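Local coordinates for protein acetylxylan esterase / glucomannan deacetylase (Cellvibrio japonicus, PDB 2W9X) that removes acetyl groups from plant cell wall xylan and glucomannan, with a large preference for glucomannan, as a member of carbohydrate esterase family 2, at residues Asp268-Tyr273 against Gly306-Gln311; Phe276-His281 against Gly315-Val320. All coordinates share one frame; numbering follows the deposited sequence.

Contact 1 (Asp268-Tyr273 against Gly306-Gln311); sequences DYVANY and GKVVAQ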
loop_
_atom_site.group_PDB
_atom_site.type_symbol
_atom_site.label_atom_id
_atom_site.label_comp_id
_atom_site.label_asym_id
_atom_site.label_seq_id
_atom_site.Cartn_x
_atom_site.Cartn_y
_atom_site.Cartn_z
ATOM N N ASP B 268 15.031 -16.477 -3.153
ATOM C CA ASP B 268 15.952 -16.024 -2.115
ATOM C C ASP B 268 15.773 -14.530 -1.804
ATOM O O ASP B 268 15.807 -14.135 -0.634
ATOM C CB ASP B 268 17.391 -16.336 -2.540
ATOM C CG ASP B 268 18.397 -16.157 -1.415
ATOM O OD1 ASP B 268 18.069 -16.473 -0.254
ATOM O OD2 ASP B 268 19.534 -15.729 -1.700
ATOM N N TYR B 269 15.556 -13.717 -2.845
ATOM C CA TYR B 269 15.240 -12.306 -2.689
ATOM C C TYR B 269 13.963 -12.140 -1.867
ATOM O O TYR B 269 13.929 -11.345 -0.927
ATOM C CB TYR B 269 15.072 -11.629 -4.068
ATOM C CG TYR B 269 14.588 -10.182 -4.042
ATOM C CD1 TYR B 269 15.498 -9.118 -4.030
ATOM C CD2 TYR B 269 13.220 -9.872 -4.072
ATOM C CE1 TYR B 269 15.059 -7.778 -4.029
ATOM C CE2 TYR B 269 12.784 -8.556 -4.068
ATOM C CZ TYR B 269 13.707 -7.517 -4.050
ATOM O OH TYR B 269 13.263 -6.232 -4.030
ATOM N N VAL B 270 12.914 -12.873 -2.226
ATOM C CA VAL B 270 11.621 -12.682 -1.561
ATOM C C VAL B 270 11.720 -13.053 -0.065
ATOM O O VAL B 270 11.271 -12.279 0.795
ATOM C CB VAL B 270 10.424 -13.399 -2.288
ATOM C CG1 VAL B 270 9.172 -13.390 -1.421
ATOM C CG2 VAL B 270 10.114 -12.742 -3.636
ATOM N N ALA B 271 12.331 -14.207 0.233
ATOM C CA ALA B 271 12.440 -14.709 1.608
ATOM C C ALA B 271 13.204 -13.734 2.508
ATOM O O ALA B 271 12.786 -13.451 3.620
ATOM C CB ALA B 271 13.099 -16.100 1.639
ATOM N N ASN B 272 14.331 -13.231 2.023
ATOM C CA ASN B 272 15.137 -12.319 2.814
ATOM C C ASN B 272 14.549 -10.936 2.996
ATOM O O ASN B 272 14.695 -10.333 4.062
ATOM C CB ASN B 272 16.539 -12.237 2.241
ATOM C CG ASN B 272 17.386 -13.362 2.725
ATOM O OD1 ASN B 272 17.930 -13.291 3.821
ATOM N ND2 ASN B 272 17.447 -14.444 1.952
ATOM N N TYR B 273 13.881 -10.438 1.967
ATOM C CA TYR B 273 13.190 -9.155 2.076
ATOM C C TYR B 273 12.086 -9.272 3.134
ATOM O O TYR B 273 11.962 -8.408 3.998
ATOM C CB TYR B 273 12.598 -8.745 0.728
ATOM C CG TYR B 273 12.428 -7.253 0.512
ATOM C CD1 TYR B 273 12.442 -6.720 -0.780
ATOM C CD2 TYR B 273 12.244 -6.369 1.590
ATOM C CE1 TYR B 273 12.265 -5.356 -1.008
ATOM C CE2 TYR B 273 12.079 -4.994 1.378
ATOM C CZ TYR B 273 12.086 -4.500 0.078
ATOM O OH TYR B 273 11.926 -3.155 -0.148
ATOM N N GLY B 306 5.996 -7.146 -5.253
ATOM C CA GLY B 306 4.570 -7.479 -5.081
ATOM C C GLY B 306 4.372 -8.758 -4.270
ATOM O O GLY B 306 3.451 -8.852 -3.426
ATOM N N LYS B 307 5.253 -9.734 -4.505
ATOM C CA LYS B 307 5.222 -11.023 -3.794
ATOM C C LYS B 307 5.625 -10.836 -2.327
ATOM O O LYS B 307 5.058 -11.480 -1.437
ATOM C CB LYS B 307 6.175 -12.030 -4.434
ATOM C CG LYS B 307 5.862 -12.483 -5.872
ATOM C CD LYS B 307 6.982 -13.456 -6.324
ATOM C CE LYS B 307 6.990 -13.746 -7.826
ATOM N NZ LYS B 307 8.178 -14.612 -8.203
ATOM N N VAL B 308 6.620 -9.970 -2.094
ATOM C CA VAL B 308 7.068 -9.609 -0.741
ATOM C C VAL B 308 5.934 -8.967 0.071
ATOM O O VAL B 308 5.651 -9.379 1.198
ATOM C CB VAL B 308 8.314 -8.680 -0.772
ATOM C CG1 VAL B 308 8.696 -8.185 0.636
ATOM C CG2 VAL B 308 9.501 -9.421 -1.372
ATOM N N VAL B 309 5.279 -7.964 -0.498
ATOM C CA VAL B 309 4.180 -7.287 0.198
ATOM C C VAL B 309 3.067 -8.297 0.540
ATOM O O VAL B 309 2.524 -8.310 1.659
ATOM C CB VAL B 309 3.595 -6.121 -0.645
ATOM C CG1 VAL B 309 2.368 -5.528 0.057
ATOM C CG2 VAL B 309 4.645 -5.054 -0.867
ATOM N N ALA B 310 2.742 -9.151 -0.426
ATOM C CA ALA B 310 1.706 -10.173 -0.226
ATOM C C ALA B 310 2.027 -11.191 0.866
ATOM O O ALA B 310 1.138 -11.548 1.653
ATOM C CB ALA B 310 1.387 -10.874 -1.551
ATOM N N GLN B 311 3.286 -11.617 0.927
ATOM C CA GLN B 311 3.754 -12.579 1.917
ATOM C C GLN B 311 3.869 -11.983 3.307
ATOM O O GLN B 311 3.699 -12.687 4.301
ATOM C CB GLN B 311 5.088 -13.187 1.485
ATOM C CG GLN B 311 4.912 -14.418 0.624
ATOM C CD GLN B 311 6.209 -15.086 0.267
ATOM O OE1 GLN B 311 6.286 -15.836 -0.704
ATOM N NE2 GLN B 311 7.238 -14.827 1.049
#
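V308 drives its two methyl groups into the surface of the helix carrying V270 and Y273; both branches reach Y273, and CG2 reaches V270 as well. With CG1 anti to the backbone N (chi1 174°), this branch rises over one face of the Y273 ring. It stands 4.3 Å from the ring centroid and 27° off the normal, which satisfies the geometry of a CH-pi contact. The other branch, CG2, lies 3.8 Å from Y273 CB and 3.9 Å from V270 CA, so it settles against the helix backbone as well as its side chains. The Y273 and V308 side chains cross at about a right angle, whereas V270 and V308 slide past each other in opposite directions.

V270 and V308 are also the residues whose CA atoms come nearest across the contact, 5.6 Å apart. V270 divides its own branches, CG2 lying 4.1 Å from K307 CB while CG1 faces the amide end of Q311. The latter contact is less certain, because Q311 has a second conformer. Y269 sets its CE2 at the in-plane edge of the Y273 ring and also touches V308 CG2.

Locally the helix axes approach to 9.2 Å and cross at -41°. Helices 262-283 and 300-314 are successive connections of the parallel sheet in the SGNH (GDSL-like) hydrolase domain, and L291 of the intervening strand 288-294 lies beneath Y273 and V308. The side chain of Y269 is about 8 Å from that of N247, a probable transition-state stabiliser.

The polar ends of Y269 and K307 are served outside the interface, Y269 OH by L244 O and K307 NZ by Q304 OE1. With no polar bond joining the two segments, their cohesion rests on apolar packing and the single CH-pi contact.

Contact 2 (Phe276-His281 against Gly315-Val320); sequences FVKQLH and GGLHQV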
loop_
_atom_site.group_PDB
_atom_site.type_symbol
_atom_site.label_atom_id
_atom_site.label_comp_id
_atom_site.label_asym_id
_atom_site.label_seq_id
_atom_site.Cartn_x
_atom_site.Cartn_y
_atom_site.Cartn_z
ATOM N N PHE B 276 13.664 -9.449 6.551
ATOM C CA PHE B 276 14.190 -8.131 6.951
ATOM C C PHE B 276 13.130 -7.197 7.541
ATOM O O PHE B 276 13.318 -6.614 8.609
ATOM C CB PHE B 276 14.862 -7.454 5.748
ATOM C CG PHE B 276 15.528 -6.131 6.079
ATOM C CD1 PHE B 276 16.426 -6.026 7.155
ATOM C CD2 PHE B 276 15.271 -5.002 5.310
ATOM C CE1 PHE B 276 17.048 -4.807 7.453
ATOM C CE2 PHE B 276 15.890 -3.774 5.598
ATOM C CZ PHE B 276 16.779 -3.683 6.666
ATOM N N VAL B 277 12.021 -7.055 6.825
ATOM C CA VAL B 277 10.931 -6.190 7.253
ATOM C C VAL B 277 10.359 -6.689 8.585
ATOM O O VAL B 277 10.104 -5.882 9.488
ATOM C CB VAL B 277 9.833 -6.082 6.166
ATOM C CG1 VAL B 277 8.575 -5.391 6.717
ATOM C CG2 VAL B 277 10.376 -5.346 4.897
ATOM N N LYS B 278 10.166 -8.006 8.708
ATOM C CA LYS B 278 9.757 -8.606 9.997
ATOM C C LYS B 278 10.705 -8.272 11.144
ATOM O O LYS B 278 10.249 -7.941 12.231
ATOM C CB LYS B 278 9.590 -10.127 9.900
ATOM C CG LYS B 278 8.440 -10.591 9.010
ATOM C CD LYS B 278 8.431 -12.110 9.055
ATOM C CE LYS B 278 7.448 -12.687 8.079
ATOM N NZ LYS B 278 7.475 -14.182 8.154
ATOM N N GLN B 279 12.012 -8.334 10.901
ATOM C CA GLN B 279 12.987 -8.004 11.941
ATOM C C GLN B 279 12.855 -6.537 12.340
ATOM O O GLN B 279 12.838 -6.216 13.524
ATOM C CB GLN B 279 14.420 -8.280 11.484
ATOM C CG GLN B 279 14.708 -9.719 11.050
ATOM C CD GLN B 279 16.136 -9.912 10.497
ATOM O OE1 GLN B 279 16.625 -9.106 9.689
ATOM N NE2 GLN B 279 16.793 -10.994 10.917
ATOM N N LEU B 280 12.778 -5.647 11.350
ATOM C CA LEU B 280 12.588 -4.213 11.606
ATOM C C LEU B 280 11.322 -3.951 12.417
ATOM O O LEU B 280 11.328 -3.129 13.327
ATOM C CB LEU B 280 12.508 -3.431 10.287
ATOM C CG LEU B 280 13.776 -3.275 9.454
ATOM C CD1 LEU B 280 13.472 -2.580 8.115
ATOM C CD2 LEU B 280 14.813 -2.487 10.225
ATOM N N HIS B 281 10.234 -4.636 12.054
ATOM C CA HIS B 281 8.959 -4.501 12.744
ATOM C C HIS B 281 9.056 -5.004 14.187
ATOM O O HIS B 281 8.470 -4.406 15.091
ATOM C CB HIS B 281 7.859 -5.246 11.979
ATOM C CG HIS B 281 6.569 -5.372 12.731
ATOM N ND1 HIS B 281 5.683 -4.323 12.879
ATOM C CD2 HIS B 281 6.005 -6.430 13.363
ATOM C CE1 HIS B 281 4.634 -4.731 13.571
ATOM N NE2 HIS B 281 4.805 -6.005 13.880
ATOM N N GLY B 315 1.347 -13.095 6.355
ATOM C CA GLY B 315 1.897 -13.465 7.659
ATOM C C GLY B 315 1.405 -12.586 8.803
ATOM O O GLY B 315 1.756 -12.818 9.969
ATOM N N GLY B 316 0.605 -11.572 8.495
ATOM C CA GLY B 316 0.029 -10.751 9.556
ATOM C C GLY B 316 0.666 -9.388 9.765
ATOM O O GLY B 316 0.319 -8.698 10.718
ATOM N N LEU B 317 1.596 -9.003 8.887
ATOM C CA LEU B 317 2.225 -7.690 8.939
ATOM C C LEU B 317 1.601 -6.820 7.858
ATOM O O LEU B 317 2.054 -6.804 6.708
ATOM C CB LEU B 317 3.745 -7.787 8.733
ATOM C CG LEU B 317 4.608 -6.580 9.161
ATOM C CD1 LEU B 317 6.021 -7.054 9.478
ATOM C CD2 LEU B 317 4.645 -5.466 8.114
ATOM N N HIS B 318 0.552 -6.103 8.224
ATOM C CA HIS B 318 -0.261 -5.476 7.225
ATOM C C HIS B 318 0.191 -4.057 6.880
ATOM O O HIS B 318 -0.168 -3.545 5.824
ATOM C CB HIS B 318 -1.733 -5.534 7.634
ATOM C CG HIS B 318 -2.207 -6.916 7.993
ATOM N ND1 HIS B 318 -2.392 -7.915 7.055
ATOM C CD2 HIS B 318 -2.559 -7.453 9.191
ATOM C CE1 HIS B 318 -2.831 -9.004 7.662
ATOM N NE2 HIS B 318 -2.942 -8.751 8.957
ATOM N N GLN B 319 1.001 -3.439 7.746
ATOM C CA GLN B 319 1.402 -2.026 7.553
ATOM C C GLN B 319 2.542 -1.879 6.539
ATOM O O GLN B 319 3.611 -1.348 6.823
ATOM C CB GLN B 319 1.693 -1.316 8.899
ATOM C CG GLN B 319 2.826 -1.918 9.759
ATOM C CD GLN B 319 2.345 -2.989 10.718
ATOM O OE1 GLN B 319 1.898 -4.058 10.303
ATOM N NE2 GLN B 319 2.451 -2.712 12.023
ATOM N N VAL B 320 2.293 -2.381 5.339
ATOM C CA VAL B 320 3.280 -2.347 4.283
ATOM C C VAL B 320 2.571 -2.051 2.953
ATOM O O VAL B 320 1.457 -2.534 2.691
ATOM C CB VAL B 320 4.176 -3.644 4.288
ATOM C CG1 VAL B 320 3.333 -4.905 4.160
ATOM C CG2 VAL B 320 5.306 -3.581 3.229
#
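H281 N donates to V277 O at 2.9 Å, a helical bond joining two residues whose side chains both meet L317. The i to i+4 spacing sets V277 and H281 one turn apart on the same helix flank, and L317 inserts its CD1 branch there. This methyl is 3.6 Å from H281 CB, its nearest partner across the contact, and 4.1 Å from V277 CG1. It also touches the K278 backbone at CA. H281 CG is anti to the backbone N (chi1 170°), which brings the imidazole alongside L317; the two side chains slide past each other in opposite directions. L317 CG sits 4.2 Å above one face of the ring, offset toward its rim.

The loop that delivers L317 begins with a Schellman motif closing helix 300-314. G316 leaves the helix with phi 103°, where a CB would jam against the preceding carbonyl O. Farther on, Q319 is the centre of an inverse gamma turn, spanned by a weak bond from V320 N to H318 O, just as the chain enters strand 320-325, a border strand of the parallel sheet within this chain.

At the far end of the H281 ring stands the Q319 amide, with ring and amide planes 71° apart. Q319 NE2 is 3.4 Å from H281 CE1 and 3.7 Å from ND1, an oblique approach without a hydrogen bond. H281 ND1 is buried by the contact and has no partner anywhere in the model. F289 of strand 288-294 packs against V277 and H281, and V324 of the second subunit packs on H318.

After the N-terminal beta sheets and strands 144-149, 191-196 and 239-243 of the parallel sheet, the chain enters helix 262-283, which supplies 268-273 and, starting about two turns further on, 276-281. It continues through strand 288-294 into helix 300-314, where 306-311 meets 268-273 and closes the loop of contact 1. Contact 2 closes later, when 315-320, after the helix end, reaches 276-281. The segments alternate, so the two loops cross. Contact 1 ties helix to helix; contact 2 ties the same first helix to the turn leading into strand 320-325. Their centres are 11 Å apart, and V309 CG1 packs 4.1 Å from V320 O. Both contacts also touch the second subunit.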